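Local coordinates for defective in germ line development protein 3, isoform a (Caenorhabditis elegans, PDB 3N89) that probably acts in germ line development, and probably binds RNA, as the worm ortholog of Bicaudal-C, its four KH domains packing into one globular platform, at residues 99-104 against 320-325; 163-168 against 243-248; 207-212 against 256-261. All coordinates share one frame; numbering follows the deposited sequence.

How the interactions relate
Helix 90-102, which closes the first KH domain of the chain, carries the first half of interaction 1; its mate, 320-325, comes over two hundred residues later in the fourth KH domain, so the widest loop closes here. Inside it, interaction 2 joins the last helices of the second and third domains, closing a loop of 74 residues, and interaction 3, closing one of 43, ties the second helix of the third domain to the link into the fourth. Interactions 2 and 3 cross along the chain, and both use helix 245-257, at its start and its end. Interactions 1 and 3 touch: Glu322 N lies 2.8 Å from Leu259 O, where strands 311-321 and 260-268 run as neighbours. Interaction 2 stands apart.

Interaction 1: residues 99-104 against 320-325; sequences LMRRNC and SKEFNI
Arg101 and Glu322 reach toward each other from opposite directions and meet in a salt bridge that carries the whole contact. The carboxylate lies at the guanidinium edge formed by NE and NH1. Arg101 NE donates to Glu322 OE2 at 3.2 Å with an N-H...O angle of 153°, the oxygen almost exactly in the guanidinium plane and approached on its syn side, tilted somewhat out of the carboxylate plane. The second bond, from Arg101 NH1 to Glu322 OE1, is weak because its angle is only 129°. The two planes stand 47° apart, so the pairing is twisted rather than flat. Arginine suits the place because its long chain spans much of the gap between backbones whose nearest CA atoms, those of Arg101 and Glu322, are 11.5 Å apart, and the bend at chi2 helps set the direction of the guanidinium; the glutamate, extended beyond CG, covers the rest.

Further polar bonds fix both groups. Arg101 NH2 donates to Glu35 O while Phe36 gives a cation-pi contact, and Glu322 OE2 is also bonded to Tyr350 OH. With an alanine in place of Glu322, Arg101 NE and NH1 would probably lose their countercharge and Tyr350 its carboxylate partner.

Backbone and apolar contacts set the glutamate. It begins a 3-10 turn in which Ile325 N bonds to Glu322 O, and Met34 of strand 29-35 touches both charged side chains.

The bridge thus pins the last helix of one KH domain to the turn between the final strand and final helix of another, beside the seven-stranded sheet that the two domains share.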
loop_
_atom_site.group_PDB
_atom_site.type_symbol
_atom_site.label_atom_id
_atom_site.label_comp_id
_atom_site.label_asym_id
_atom_site.label_seq_id
_atom_site.Cartn_x
_atom_site.Cartn_y
_atom_site.Cartn_z
ATOM N N LEU A 99 0.892 11.523 1.974
ATOM C CA LEU A 99 1.750 11.711 3.140
ATOM C C LEU A 99 2.043 10.422 3.915
ATOM O O LEU A 99 3.039 10.345 4.640
ATOM C CB LEU A 99 1.126 12.748 4.082
ATOM C CG LEU A 99 0.957 14.196 3.600
ATOM C CD1 LEU A 99 0.272 15.003 4.697
ATOM C CD2 LEU A 99 2.304 14.807 3.255
ATOM N N MET A 100 1.182 9.416 3.778
ATOM C CA MET A 100 1.396 8.157 4.489
ATOM C C MET A 100 2.374 7.262 3.715
ATOM O O MET A 100 3.026 6.397 4.297
ATOM C CB MET A 100 0.064 7.417 4.715
ATOM C CG MET A 100 -0.814 7.946 5.863
ATOM S SD MET A 100 -0.377 7.288 7.527
ATOM C CE MET A 100 -0.927 5.580 7.378
ATOM N N ARG A 101 2.480 7.471 2.406
ATOM C CA ARG A 101 3.401 6.678 1.599
ATOM C C ARG A 101 4.807 7.266 1.677
ATOM O O ARG A 101 5.786 6.537 1.858
ATOM C CB ARG A 101 2.971 6.647 0.130
ATOM C CG ARG A 101 1.784 5.758 -0.176
ATOM C CD ARG A 101 1.968 4.339 0.335
ATOM N NE ARG A 101 0.994 3.445 -0.280
ATOM C CZ ARG A 101 0.646 2.252 0.199
ATOM N NH1 ARG A 101 -0.249 1.516 -0.450
ATOM N NH2 ARG A 101 1.172 1.798 1.331
ATOM N N ARG A 102 4.895 8.586 1.526
ATOM C CA ARG A 102 6.170 9.286 1.564
ATOM C C ARG A 102 6.848 9.139 2.908
ATOM O O ARG A 102 8.070 8.971 2.979
ATOM C CB ARG A 102 5.985 10.781 1.291
ATOM C CG ARG A 102 5.364 11.131 -0.044
ATOM C CD ARG A 102 5.650 12.576 -0.391
ATOM N NE ARG A 102 6.995 12.742 -0.935
ATOM C CZ ARG A 102 7.914 13.564 -0.438
ATOM N NH1 ARG A 102 9.107 13.646 -1.008
ATOM N NH2 ARG A 102 7.647 14.296 0.633
ATOM N N ASN A 103 6.055 9.209 3.974
ATOM C CA ASN A 103 6.593 9.112 5.324
ATOM C C ASN A 103 6.783 7.697 5.835
ATOM O O ASN A 103 7.450 7.489 6.843
ATOM C CB ASN A 103 5.699 9.869 6.300
ATOM C CG ASN A 103 5.618 11.339 5.988
ATOM O OD1 ASN A 103 6.351 11.850 5.145
ATOM N ND2 ASN A 103 4.723 12.037 6.676
ATOM N N CYS A 104 6.202 6.720 5.156
ATOM C CA CYS A 104 6.341 5.349 5.617
ATOM C C CYS A 104 7.770 4.831 5.463
ATOM O O CYS A 104 8.447 5.123 4.473
ATOM C CB CYS A 104 5.380 4.429 4.865
ATOM S SG CYS A 104 5.527 2.703 5.358
ATOM N N SER A 320 -10.028 -1.028 -7.038
ATOM C CA SER A 320 -9.060 -1.003 -8.122
ATOM C C SER A 320 -7.694 -1.180 -7.475
ATOM O O SER A 320 -7.596 -1.220 -6.249
ATOM C CB SER A 320 -9.107 0.339 -8.848
ATOM O OG SER A 320 -8.422 0.279 -10.089
ATOM N N LYS A 321 -6.645 -1.298 -8.283
ATOM C CA LYS A 321 -5.299 -1.435 -7.733
ATOM C C LYS A 321 -4.719 -0.034 -7.555
ATOM O O LYS A 321 -4.992 0.854 -8.364
ATOM C CB LYS A 321 -4.416 -2.281 -8.653
ATOM C CG LYS A 321 -4.829 -3.760 -8.678
ATOM C CD LYS A 321 -3.934 -4.595 -9.572
ATOM C CE LYS A 321 -4.283 -6.077 -9.457
ATOM N NZ LYS A 321 -4.195 -6.563 -8.034
ATOM N N GLU A 322 -3.946 0.163 -6.486
ATOM C CA GLU A 322 -3.352 1.460 -6.169
ATOM C C GLU A 322 -2.890 2.292 -7.352
ATOM O O GLU A 322 -3.368 3.408 -7.554
ATOM C CB GLU A 322 -2.172 1.300 -5.199
ATOM C CG GLU A 322 -2.383 2.035 -3.868
ATOM C CD GLU A 322 -1.090 2.365 -3.156
ATOM O OE1 GLU A 322 -0.256 1.457 -2.958
ATOM O OE2 GLU A 322 -0.909 3.542 -2.791
ATOM N N PHE A 323 -1.962 1.746 -8.132
ATOM C CA PHE A 323 -1.405 2.457 -9.278
ATOM C C PHE A 323 -2.465 3.112 -10.150
ATOM O O PHE A 323 -2.213 4.134 -10.780
ATOM C CB PHE A 323 -0.551 1.504 -10.129
ATOM C CG PHE A 323 -1.336 0.708 -11.126
ATOM C CD1 PHE A 323 -1.541 1.193 -12.412
ATOM C CD2 PHE A 323 -1.878 -0.525 -10.781
ATOM C CE1 PHE A 323 -2.277 0.457 -13.341
ATOM C CE2 PHE A 323 -2.613 -1.263 -11.703
ATOM C CZ PHE A 323 -2.811 -0.769 -12.983
ATOM N N ASN A 324 -3.653 2.523 -10.165
ATOM C CA ASN A 324 -4.755 3.014 -10.981
ATOM C C ASN A 324 -5.661 3.982 -10.210
ATOM O O ASN A 324 -6.782 4.279 -10.635
ATOM C CB ASN A 324 -5.549 1.808 -11.491
ATOM C CG ASN A 324 -6.399 2.129 -12.694
ATOM O OD1 ASN A 324 -6.134 3.083 -13.423
ATOM N ND2 ASN A 324 -7.417 1.317 -12.926
ATOM N N ILE A 325 -5.160 4.488 -9.088
ATOM C CA ILE A 325 -5.921 5.412 -8.252
ATOM C C ILE A 325 -6.421 6.632 -9.017
ATOM O O ILE A 325 -7.530 7.114 -8.771
ATOM C CB ILE A 325 -5.080 5.920 -7.049
ATOM C CG1 ILE A 325 -5.946 6.799 -6.148
ATOM C CG2 ILE A 325 -3.894 6.746 -7.541
ATOM C CD1 ILE A 325 -5.245 7.259 -4.893
#

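Interaction 2: residues 163-168 against 243-248; sequences ELIEAA and GNIDNV
Ile165 and Ile245 make the centre of this contact, their CG1 atoms 4.0 Å apart and their side chains set obliquely to each other. The backbones come close here, with the CA atoms of Ile165 and Ile245 separated by 6.8 Å, a spacing that branched but compact isoleucines fill well. Beside this pair, Leu164 CD2 approaches Ile245 CD1 at 4.3 Å. Ile245 holds its CG1 anti to the backbone N (chi1 179°), which directs that branch to Ile165. Alongside, Asp246 runs at about a right angle to Ile165, its OD1 lying 3.4 Å from Ile165 CD1 in simple packing.

The two helices are the last of their KH domains, and they lie against the antiparallel sheet that the second and third domains build together, joined through strands 105-111 and 186-193. Phe186 on the second of these strands touches both Ala168 and Ile245, while Phe106 on the first backs Leu164. The charge of Asp246 has its mate in Lys169, salt-bridged to OD2, one turn along the helix from Ile165. Before helix 245-257, Gly243 takes backbone angles (146°/-177°) that would jam a side chain against the preceding carbonyl, and it bonds to the backbone of Phe186.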
loop_
_atom_site.group_PDB
_atom_site.type_symbol
_atom_site.label_atom_id
_atom_site.label_comp_id
_atom_site.label_asym_id
_atom_site.label_seq_id
_atom_site.Cartn_x
_atom_site.Cartn_y
_atom_site.Cartn_z
ATOM N N GLU A 163 18.644 9.659 0.302
ATOM C CA GLU A 163 19.591 9.640 1.405
ATOM C C GLU A 163 20.034 8.218 1.751
ATOM O O GLU A 163 21.195 7.988 2.089
ATOM C CB GLU A 163 18.974 10.288 2.648
ATOM C CG GLU A 163 18.833 11.803 2.584
ATOM C CD GLU A 163 18.265 12.386 3.873
ATOM O OE1 GLU A 163 18.715 11.965 4.962
ATOM O OE2 GLU A 163 17.381 13.270 3.802
ATOM N N LEU A 164 19.116 7.260 1.670
ATOM C CA LEU A 164 19.455 5.879 2.001
ATOM C C LEU A 164 20.368 5.248 0.963
ATOM O O LEU A 164 21.403 4.673 1.307
ATOM C CB LEU A 164 18.186 5.038 2.164
ATOM C CG LEU A 164 18.399 3.598 2.654
ATOM C CD1 LEU A 164 17.165 3.140 3.403
ATOM C CD2 LEU A 164 18.715 2.676 1.492
ATOM N N ILE A 165 19.993 5.348 -0.307
ATOM C CA ILE A 165 20.817 4.777 -1.368
ATOM C C ILE A 165 22.262 5.267 -1.271
ATOM O O ILE A 165 23.196 4.469 -1.264
ATOM C CB ILE A 165 20.265 5.137 -2.759
ATOM C CG1 ILE A 165 18.866 4.528 -2.933
ATOM C CG2 ILE A 165 21.216 4.642 -3.833
ATOM C CD1 ILE A 165 18.271 4.688 -4.321
ATOM N N GLU A 166 22.439 6.582 -1.186
ATOM C CA GLU A 166 23.769 7.170 -1.091
ATOM C C GLU A 166 24.558 6.551 0.064
ATOM O O GLU A 166 25.672 6.045 -0.129
ATOM C CB GLU A 166 23.657 8.686 -0.908
ATOM C CG GLU A 166 23.049 9.403 -2.112
ATOM C CD GLU A 166 24.046 9.610 -3.240
ATOM O OE1 GLU A 166 24.637 10.714 -3.331
ATOM O OE2 GLU A 166 24.253 8.668 -4.032
ATOM N N ALA A 167 23.981 6.584 1.261
ATOM C CA ALA A 167 24.646 6.007 2.426
ATOM C C ALA A 167 25.080 4.584 2.093
ATOM O O ALA A 167 26.177 4.157 2.448
ATOM C CB ALA A 167 23.703 6.001 3.617
ATOM N N ALA A 168 24.211 3.850 1.409
ATOM C CA ALA A 168 24.516 2.481 1.016
ATOM C C ALA A 168 25.703 2.460 0.051
ATOM O O ALA A 168 26.712 1.817 0.318
ATOM C CB ALA A 168 23.293 1.837 0.364
ATOM N N GLY A 243 18.925 -8.102 -5.412
ATOM C CA GLY A 243 19.539 -7.344 -6.489
ATOM C C GLY A 243 20.224 -6.084 -5.985
ATOM O O GLY A 243 20.269 -5.844 -4.779
ATOM N N ASN A 244 20.775 -5.282 -6.888
ATOM C CA ASN A 244 21.428 -4.046 -6.476
ATOM C C ASN A 244 20.407 -3.173 -5.771
ATOM O O ASN A 244 19.202 -3.373 -5.919
ATOM C CB ASN A 244 21.992 -3.284 -7.677
ATOM C CG ASN A 244 23.012 -4.087 -8.449
ATOM O OD1 ASN A 244 23.557 -5.075 -7.944
ATOM N ND2 ASN A 244 23.289 -3.662 -9.680
ATOM N N ILE A 245 20.890 -2.190 -5.024
ATOM C CA ILE A 245 20.007 -1.303 -4.289
ATOM C C ILE A 245 18.976 -0.579 -5.156
ATOM O O ILE A 245 17.800 -0.565 -4.818
ATOM C CB ILE A 245 20.824 -0.269 -3.464
ATOM C CG1 ILE A 245 19.877 0.667 -2.714
ATOM C CG2 ILE A 245 21.757 0.509 -4.378
ATOM C CD1 ILE A 245 18.921 -0.056 -1.798
ATOM N N ASP A 246 19.400 0.018 -6.266
ATOM C CA ASP A 246 18.466 0.743 -7.133
ATOM C C ASP A 246 17.346 -0.120 -7.714
ATOM O O ASP A 246 16.182 0.296 -7.741
ATOM C CB ASP A 246 19.218 1.421 -8.280
ATOM C CG ASP A 246 20.080 2.570 -7.809
ATOM O OD1 ASP A 246 19.519 3.582 -7.337
ATOM O OD2 ASP A 246 21.322 2.465 -7.912
ATOM N N ASN A 247 17.692 -1.314 -8.185
ATOM C CA ASN A 247 16.701 -2.211 -8.771
ATOM C C ASN A 247 15.684 -2.704 -7.737
ATOM O O ASN A 247 14.484 -2.739 -8.003
ATOM C CB ASN A 247 17.398 -3.412 -9.410
ATOM C CG ASN A 247 18.423 -3.004 -10.450
ATOM O OD1 ASN A 247 19.184 -2.054 -10.245
ATOM N ND2 ASN A 247 18.462 -3.730 -11.565
ATOM N N VAL A 248 16.165 -3.082 -6.558
ATOM C CA VAL A 248 15.278 -3.580 -5.514
ATOM C C VAL A 248 14.190 -2.570 -5.155
ATOM O O VAL A 248 13.002 -2.905 -5.139
ATOM C CB VAL A 248 16.054 -3.938 -4.231
ATOM C CG1 VAL A 248 15.112 -4.586 -3.231
ATOM C CG2 VAL A 248 17.190 -4.876 -4.554
#

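Interaction 3: residues 207-212 against 256-261; sequences AQLMPV and MDLLPI
Leu209, Met210 and Leu258 meet through aliphatic branches alone, so no ring, amide or other flat group offers a face or an edge between the two segments. Leu209 also touches the side chain of Phe363, from a loop later in the chain.

Leu258 is the shared partner. Its CD1 lies 3.6 Å from Leu209 CD2 and 4.1 Å from Met210 CE, so one methyl receives two neighbours, while its other methyl, CD2, stands 4.1 Å from that same Leu209 CD2. The two leucines approach at a slant, with the forked end of Leu209 brought up to the forked end of Leu258. Met210 passes Leu258 in the opposite direction. Its chain is folded at chi2 (-66°) and chi3 (87°), which brings the CE methyl round to Leu258 although the side chain does not set out that way. A flexible, unbranched methionine suits such a detour, whereas leucines, with a fork close to the backbone, suit the direct meeting. The buried area is modest, 104 Å² over both sides, and more than half of it belongs to Leu258.

Leu258 lies on the stretch between helix 245-257 of the third KH domain and strand 260-268 of the fourth, which Pro260 opens; Leu259 N bonds to Met256 O in this turn. Lys321 NZ bonds to the backbone O of Leu258, a buried residue. Helices 197-200 and 209-217 are successive helices of the third KH domain, and the contact packs the second of them against that domain's exit into the fourth. Helix 197-200 adds Val200 against Leu258, so both short helices hold the link between the domains before it enters the sheet beside strands 29-35 and 311-321.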
loop_
_atom_site.group_PDB
_atom_site.type_symbol
_atom_site.label_atom_id
_atom_site.label_comp_id
_atom_site.label_asym_id
_atom_site.label_seq_id
_atom_site.Cartn_x
_atom_site.Cartn_y
_atom_site.Cartn_z
ATOM N N ALA A 207 -1.762 -14.850 -15.351
ATOM C CA ALA A 207 -0.343 -14.852 -15.668
ATOM C C ALA A 207 0.392 -14.698 -14.340
ATOM O O ALA A 207 -0.176 -14.181 -13.379
ATOM C CB ALA A 207 -0.018 -13.681 -16.591
ATOM N N GLN A 208 1.634 -15.168 -14.271
ATOM C CA GLN A 208 2.434 -15.028 -13.047
ATOM C C GLN A 208 3.032 -13.619 -13.118
ATOM O O GLN A 208 3.922 -13.349 -13.931
ATOM C CB GLN A 208 3.535 -16.100 -13.005
ATOM C CG GLN A 208 2.995 -17.526 -12.880
ATOM C CD GLN A 208 4.086 -18.599 -12.893
ATOM O OE1 GLN A 208 3.852 -19.750 -12.498
ATOM N NE2 GLN A 208 5.277 -18.230 -13.355
ATOM N N LEU A 209 2.529 -12.727 -12.267
ATOM C CA LEU A 209 2.948 -11.320 -12.258
ATOM C C LEU A 209 4.339 -10.908 -11.788
ATOM O O LEU A 209 4.820 -9.845 -12.177
ATOM C CB LEU A 209 1.914 -10.489 -11.496
ATOM C CG LEU A 209 1.100 -9.478 -12.306
ATOM C CD1 LEU A 209 0.626 -10.108 -13.608
ATOM C CD2 LEU A 209 -0.076 -8.989 -11.472
ATOM N N MET A 210 4.996 -11.709 -10.957
ATOM C CA MET A 210 6.327 -11.320 -10.498
ATOM C C MET A 210 7.382 -11.453 -11.594
ATOM O O MET A 210 8.201 -10.551 -11.779
ATOM C CB MET A 210 6.739 -12.126 -9.265
ATOM C CG MET A 210 5.875 -11.865 -8.030
ATOM S SD MET A 210 6.038 -10.188 -7.367
ATOM C CE MET A 210 4.816 -9.283 -8.331
ATOM N N PRO A 211 7.381 -12.574 -12.342
ATOM C CA PRO A 211 8.368 -12.758 -13.414
ATOM C C PRO A 211 8.521 -11.511 -14.284
ATOM O O PRO A 211 9.622 -11.188 -14.740
ATOM C CB PRO A 211 7.808 -13.945 -14.191
ATOM C CG PRO A 211 7.230 -14.790 -13.093
ATOM C CD PRO A 211 6.507 -13.759 -12.228
ATOM N N VAL A 212 7.412 -10.813 -14.506
ATOM C CA VAL A 212 7.420 -9.596 -15.318
ATOM C C VAL A 212 8.261 -8.532 -14.630
ATOM O O VAL A 212 9.023 -7.817 -15.278
ATOM C CB VAL A 212 5.984 -9.038 -15.522
ATOM C CG1 VAL A 212 6.040 -7.694 -16.248
ATOM C CG2 VAL A 212 5.146 -10.034 -16.309
ATOM N N MET A 256 4.224 -2.773 -4.978
ATOM C CA MET A 256 3.252 -1.903 -4.315
ATOM C C MET A 256 2.219 -1.283 -5.261
ATOM O O MET A 256 1.133 -0.918 -4.829
ATOM C CB MET A 256 3.953 -0.780 -3.538
ATOM C CG MET A 256 4.770 -1.246 -2.340
ATOM S SD MET A 256 4.942 0.031 -1.048
ATOM C CE MET A 256 5.422 1.479 -2.047
ATOM N N ASP A 257 2.554 -1.134 -6.541
ATOM C CA ASP A 257 1.591 -0.572 -7.483
ATOM C C ASP A 257 0.429 -1.561 -7.652
ATOM O O ASP A 257 -0.646 -1.188 -8.120
ATOM C CB ASP A 257 2.222 -0.331 -8.861
ATOM C CG ASP A 257 3.059 0.938 -8.933
ATOM O OD1 ASP A 257 2.791 1.906 -8.186
ATOM O OD2 ASP A 257 3.981 0.965 -9.779
ATOM N N LEU A 258 0.658 -2.821 -7.277
ATOM C CA LEU A 258 -0.356 -3.869 -7.414
ATOM C C LEU A 258 -1.301 -4.003 -6.226
ATOM O O LEU A 258 -2.368 -4.606 -6.342
ATOM C CB LEU A 258 0.311 -5.226 -7.675
ATOM C CG LEU A 258 1.029 -5.429 -9.014
ATOM C CD1 LEU A 258 1.546 -6.863 -9.118
ATOM C CD2 LEU A 258 0.073 -5.142 -10.151
ATOM N N LEU A 259 -0.896 -3.461 -5.083
ATOM C CA LEU A 259 -1.704 -3.510 -3.870
ATOM C C LEU A 259 -3.094 -2.958 -4.142
ATOM O O LEU A 259 -3.233 -1.908 -4.765
ATOM C CB LEU A 259 -1.047 -2.682 -2.762
ATOM C CG LEU A 259 0.133 -3.315 -2.035
ATOM C CD1 LEU A 259 0.755 -2.291 -1.120
ATOM C CD2 LEU A 259 -0.342 -4.537 -1.245
ATOM N N PRO A 260 -4.142 -3.654 -3.676
ATOM C CA PRO A 260 -5.516 -3.195 -3.889
ATOM C C PRO A 260 -5.819 -1.936 -3.088
ATOM O O PRO A 260 -5.174 -1.664 -2.078
ATOM C CB PRO A 260 -6.351 -4.392 -3.433
ATOM C CG PRO A 260 -5.531 -4.959 -2.327
ATOM C CD PRO A 260 -4.128 -4.920 -2.917
ATOM N N ILE A 261 -6.814 -1.183 -3.541
ATOM C CA ILE A 261 -7.205 0.058 -2.888
ATOM C C ILE A 261 -8.712 0.211 -3.067
ATOM O O ILE A 261 -9.270 -0.267 -4.054
ATOM C CB ILE A 261 -6.469 1.261 -3.549
ATOM C CG1 ILE A 261 -6.485 2.476 -2.626
ATOM C CG2 ILE A 261 -7.133 1.624 -4.886
ATOM C CD1 ILE A 261 -5.507 3.546 -3.063
#